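Asp/Glu-specific dipeptidyl-peptidase (Flavobacterium psychrophilum, PDB 5JXF) removes dipeptides from the N-terminus of oligopeptides as a serine peptidase with strict specificity for aspartate or glutamate at the P1 position. Local coordinates at residues L673-G684 and I695-M703. Residues are numbered along the deposited sequence; the frame is centred on the assembly and turned at random.
Sequences LIGLNFDRVWEG and ICRNVMVDM. With ASP (aspartic acid), chain F; ARG (arginine), chain E.
Val699 wedges its two methyls into separate hollows of 673-684: CG1 rests on the Phe678 ring, 3.6 Å from CE1, while CG2 nestles 3.8 Å from Val681 CG1. With CG between the backbone N and the carbonyl carbon (chi1 77°), the Phe678 ring swings toward the neighbouring strand. Val699 CB lies over one ring face, the Met700 carbonyl carbon meets the edge, and Val701 CG2 approaches CD1 at 3.5 Å. Farther along, Met703 folds its bent chain across Leu673, SD 3.6 Å from CD2. The strands form an antiparallel pair whose register shifts by one at a classic beta bulge, where Phe678 and Asp679 both face Val699, in the chymotrypsin-fold catalytic domain of this S46 peptidase. Val699 O accepts a hydrogen bond from Phe678 N, nearly in line with its C=O, and a weak one from Asp679 N. On the opposite face of the sheet from Val699 and Val701, Asn698 ND2 reaches Asn677 OD1 at 2.7 Å, nearly straight (173°), with the oxygen in the plane of the donor amide. Just past the bulge, Arg680 presents its guanidinium edge to the bound aspartic acid: NE meets OD2 and NH2 meets OD1, both at 2.8 Å, consistent with its role in selecting Asp or Glu at P1. An alanine in place of Arg680 is likely to leave that carboxylate without its two-pronged charged mate. Asp679 OD1 accepts a hydrogen bond from the bound arginine's amino nitrogen, while OD2 is salt-bridged to Arg233; the Phe678 ring touches Asp237, the probable charge-relay aspartate.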
# COMPACT_ATOMS: atom_id res chain seq x y z
N LEU A 673 -8.91 28.24 -14.88
CA LEU A 673 -9.04 26.82 -14.60
C LEU A 673 -7.68 26.13 -14.57
O LEU A 673 -6.98 26.14 -15.57
CB LEU A 673 -9.92 26.13 -15.64
CG LEU A 673 -10.30 24.71 -15.23
CD1 LEU A 673 -11.12 24.77 -13.96
CD2 LEU A 673 -11.03 23.96 -16.34
N ILE A 674 -7.34 25.51 -13.44
CA ILE A 674 -6.08 24.77 -13.31
C ILE A 674 -6.27 23.28 -12.95
O ILE A 674 -5.37 22.46 -13.15
CB ILE A 674 -5.18 25.39 -12.23
CG1 ILE A 674 -6.01 25.75 -10.99
CG2 ILE A 674 -4.45 26.58 -12.78
CD1 ILE A 674 -5.17 26.08 -9.76
N GLY A 675 -7.43 22.94 -12.41
CA GLY A 675 -7.73 21.57 -12.04
C GLY A 675 -9.20 21.21 -12.18
O GLY A 675 -10.08 22.09 -12.28
N LEU A 676 -9.46 19.91 -12.21
CA LEU A 676 -10.82 19.39 -12.22
C LEU A 676 -11.02 18.43 -11.05
O LEU A 676 -10.43 17.35 -11.04
CB LEU A 676 -11.07 18.70 -13.55
CG LEU A 676 -12.30 17.83 -13.75
CD1 LEU A 676 -13.58 18.67 -13.69
CD2 LEU A 676 -12.16 17.15 -15.08
N ASN A 677 -11.81 18.84 -10.06
CA ASN A 677 -11.99 18.04 -8.85
C ASN A 677 -12.68 16.72 -9.12
O ASN A 677 -13.57 16.66 -9.96
CB ASN A 677 -12.78 18.83 -7.81
CG ASN A 677 -12.90 18.10 -6.51
OD1 ASN A 677 -11.93 17.99 -5.76
ND2 ASN A 677 -14.11 17.59 -6.21
N PHE A 678 -12.27 15.66 -8.41
CA PHE A 678 -12.93 14.38 -8.65
C PHE A 678 -12.90 13.36 -7.52
O PHE A 678 -13.58 12.35 -7.61
CB PHE A 678 -12.38 13.74 -9.93
CG PHE A 678 -11.01 13.10 -9.78
CD1 PHE A 678 -9.85 13.87 -9.88
CD2 PHE A 678 -10.89 11.72 -9.64
CE1 PHE A 678 -8.58 13.27 -9.80
CE2 PHE A 678 -9.62 11.11 -9.55
CZ PHE A 678 -8.47 11.88 -9.63
N ASP A 679 -12.18 13.64 -6.44
CA ASP A 679 -12.18 12.70 -5.33
C ASP A 679 -11.64 13.32 -4.06
O ASP A 679 -11.27 14.49 -4.05
CB ASP A 679 -11.33 11.46 -5.67
CG ASP A 679 -11.93 10.17 -5.11
OD1 ASP A 679 -12.82 10.25 -4.25
OD2 ASP A 679 -11.50 9.08 -5.54
N ARG A 680 -11.58 12.51 -3.00
CA ARG A 680 -10.88 12.85 -1.77
C ARG A 680 -9.89 11.74 -1.46
O ARG A 680 -10.08 10.61 -1.90
CB ARG A 680 -11.83 13.00 -0.59
CG ARG A 680 -12.67 14.27 -0.57
CD ARG A 680 -13.70 14.13 0.50
NE ARG A 680 -14.89 13.47 -0.02
CZ ARG A 680 -15.87 13.00 0.73
NH1 ARG A 680 -15.78 13.09 2.05
NH2 ARG A 680 -16.93 12.43 0.17
N VAL A 681 -8.86 12.05 -0.69
CA VAL A 681 -7.87 11.04 -0.32
C VAL A 681 -8.40 10.14 0.80
O VAL A 681 -9.30 10.53 1.55
CB VAL A 681 -6.52 11.67 0.11
CG1 VAL A 681 -6.05 12.65 -0.93
CG2 VAL A 681 -6.64 12.36 1.46
N TRP A 682 -7.81 8.94 0.91
CA TRP A 682 -8.30 7.90 1.84
C TRP A 682 -8.50 8.40 3.25
O TRP A 682 -9.53 8.17 3.87
CB TRP A 682 -7.35 6.71 1.85
CG TRP A 682 -7.85 5.55 2.65
CD1 TRP A 682 -7.24 4.99 3.74
CD2 TRP A 682 -9.05 4.82 2.43
NE1 TRP A 682 -8.00 3.95 4.21
CE2 TRP A 682 -9.12 3.82 3.43
CE3 TRP A 682 -10.08 4.90 1.48
CZ2 TRP A 682 -10.18 2.90 3.51
CZ3 TRP A 682 -11.14 3.99 1.57
CH2 TRP A 682 -11.17 3.01 2.57
N GLU A 683 -7.49 9.11 3.75
CA GLU A 683 -7.49 9.60 5.11
C GLU A 683 -8.59 10.60 5.43
O GLU A 683 -8.91 10.82 6.59
CB GLU A 683 -6.12 10.22 5.41
CG GLU A 683 -4.98 9.18 5.52
CD GLU A 683 -4.60 8.57 4.18
OE1 GLU A 683 -4.84 9.21 3.12
OE2 GLU A 683 -4.05 7.45 4.18
N GLY A 684 -9.17 11.22 4.40
CA GLY A 684 -10.17 12.23 4.63
C GLY A 684 -11.55 11.82 4.18
O GLY A 684 -12.41 12.66 3.94
N ILE A 695 -4.86 16.17 7.18
CA ILE A 695 -4.98 15.00 6.31
C ILE A 695 -6.18 15.01 5.33
O ILE A 695 -6.35 14.08 4.55
CB ILE A 695 -5.06 13.70 7.15
CG1 ILE A 695 -6.27 13.73 8.11
CG2 ILE A 695 -3.71 13.41 7.91
CD1 ILE A 695 -6.44 12.41 8.94
N CYS A 696 -7.01 16.04 5.36
CA CYS A 696 -8.10 16.10 4.39
C CYS A 696 -7.65 16.84 3.15
O CYS A 696 -7.21 17.98 3.22
CB CYS A 696 -9.34 16.77 5.00
SG CYS A 696 -10.07 15.68 6.25
N ARG A 697 -7.69 16.16 2.01
CA ARG A 697 -7.30 16.77 0.76
C ARG A 697 -8.29 16.41 -0.33
O ARG A 697 -8.88 15.34 -0.31
CB ARG A 697 -5.88 16.30 0.32
CG ARG A 697 -4.76 16.62 1.28
CD ARG A 697 -4.40 18.11 1.29
NE ARG A 697 -3.23 18.39 2.13
CZ ARG A 697 -3.29 18.59 3.45
NH1 ARG A 697 -4.47 18.52 4.09
NH2 ARG A 697 -2.18 18.83 4.13
N ASN A 698 -8.45 17.30 -1.30
CA ASN A 698 -9.25 16.94 -2.45
C ASN A 698 -8.32 16.58 -3.59
O ASN A 698 -7.19 17.05 -3.64
CB ASN A 698 -10.22 18.08 -2.83
CG ASN A 698 -9.52 19.27 -3.50
OD1 ASN A 698 -8.61 19.89 -2.93
ND2 ASN A 698 -9.95 19.59 -4.72
N VAL A 699 -8.79 15.71 -4.49
CA VAL A 699 -7.99 15.28 -5.63
C VAL A 699 -8.55 15.86 -6.93
O VAL A 699 -9.75 15.76 -7.20
CB VAL A 699 -7.93 13.76 -5.73
CG1 VAL A 699 -6.79 13.29 -6.67
CG2 VAL A 699 -7.73 13.18 -4.33
N MET A 700 -7.65 16.46 -7.72
CA MET A 700 -7.97 17.16 -8.97
C MET A 700 -7.20 16.63 -10.15
O MET A 700 -6.01 16.32 -10.04
CB MET A 700 -7.69 18.66 -8.82
CG MET A 700 -8.68 19.42 -7.94
SD MET A 700 -7.94 20.77 -6.98
CE MET A 700 -6.87 19.84 -5.87
N VAL A 701 -7.86 16.52 -11.29
CA VAL A 701 -7.10 16.24 -12.51
C VAL A 701 -6.44 17.55 -12.93
O VAL A 701 -7.11 18.58 -12.99
CB VAL A 701 -7.97 15.71 -13.68
CG1 VAL A 701 -7.06 15.09 -14.75
CG2 VAL A 701 -9.02 14.72 -13.22
N ASP A 702 -5.15 17.49 -13.23
CA ASP A 702 -4.41 18.63 -13.77
C ASP A 702 -4.95 18.97 -15.16
O ASP A 702 -5.07 18.07 -15.98
CB ASP A 702 -2.90 18.28 -13.82
CG ASP A 702 -2.02 19.48 -14.01
OD1 ASP A 702 -2.20 20.20 -15.02
OD2 ASP A 702 -1.16 19.72 -13.12
N MET A 703 -5.27 20.24 -15.45
CA MET A 703 -5.88 20.60 -16.75
C MET A 703 -4.89 20.34 -17.90
O MET A 703 -5.30 20.03 -19.03
CB MET A 703 -6.38 22.06 -16.76
CG MET A 703 -7.86 22.24 -16.18
SD MET A 703 -8.99 21.06 -16.86
CE MET A 703 -8.95 21.60 -18.56
N ASP F . -16.27 11.41 -5.93
CA ASP F . -17.21 12.29 -5.23
C ASP F . -18.37 12.78 -6.08
O ASP F . -18.73 13.96 -6.03
CB ASP F . -16.47 13.49 -4.62
CG ASP F . -15.88 13.19 -3.25
OD1 ASP F . -16.36 12.25 -2.59
OD2 ASP F . -14.94 13.90 -2.83
N ARG E . -14.64 8.40 -5.57
CA ARG E . -15.27 9.27 -6.57
C ARG E . -16.37 10.08 -5.88
O ARG E . -17.27 9.51 -5.28
CB ARG E . -15.83 8.45 -7.73
CG ARG E . -14.76 7.71 -8.56
CD ARG E . -15.39 6.84 -9.65
NE ARG E . -16.30 5.84 -9.08
CZ ARG E . -15.93 4.60 -8.74
NH1 ARG E . -14.67 4.20 -8.91
NH2 ARG E . -16.83 3.76 -8.22
O HOH W 1 -2.82 22.87 -13.93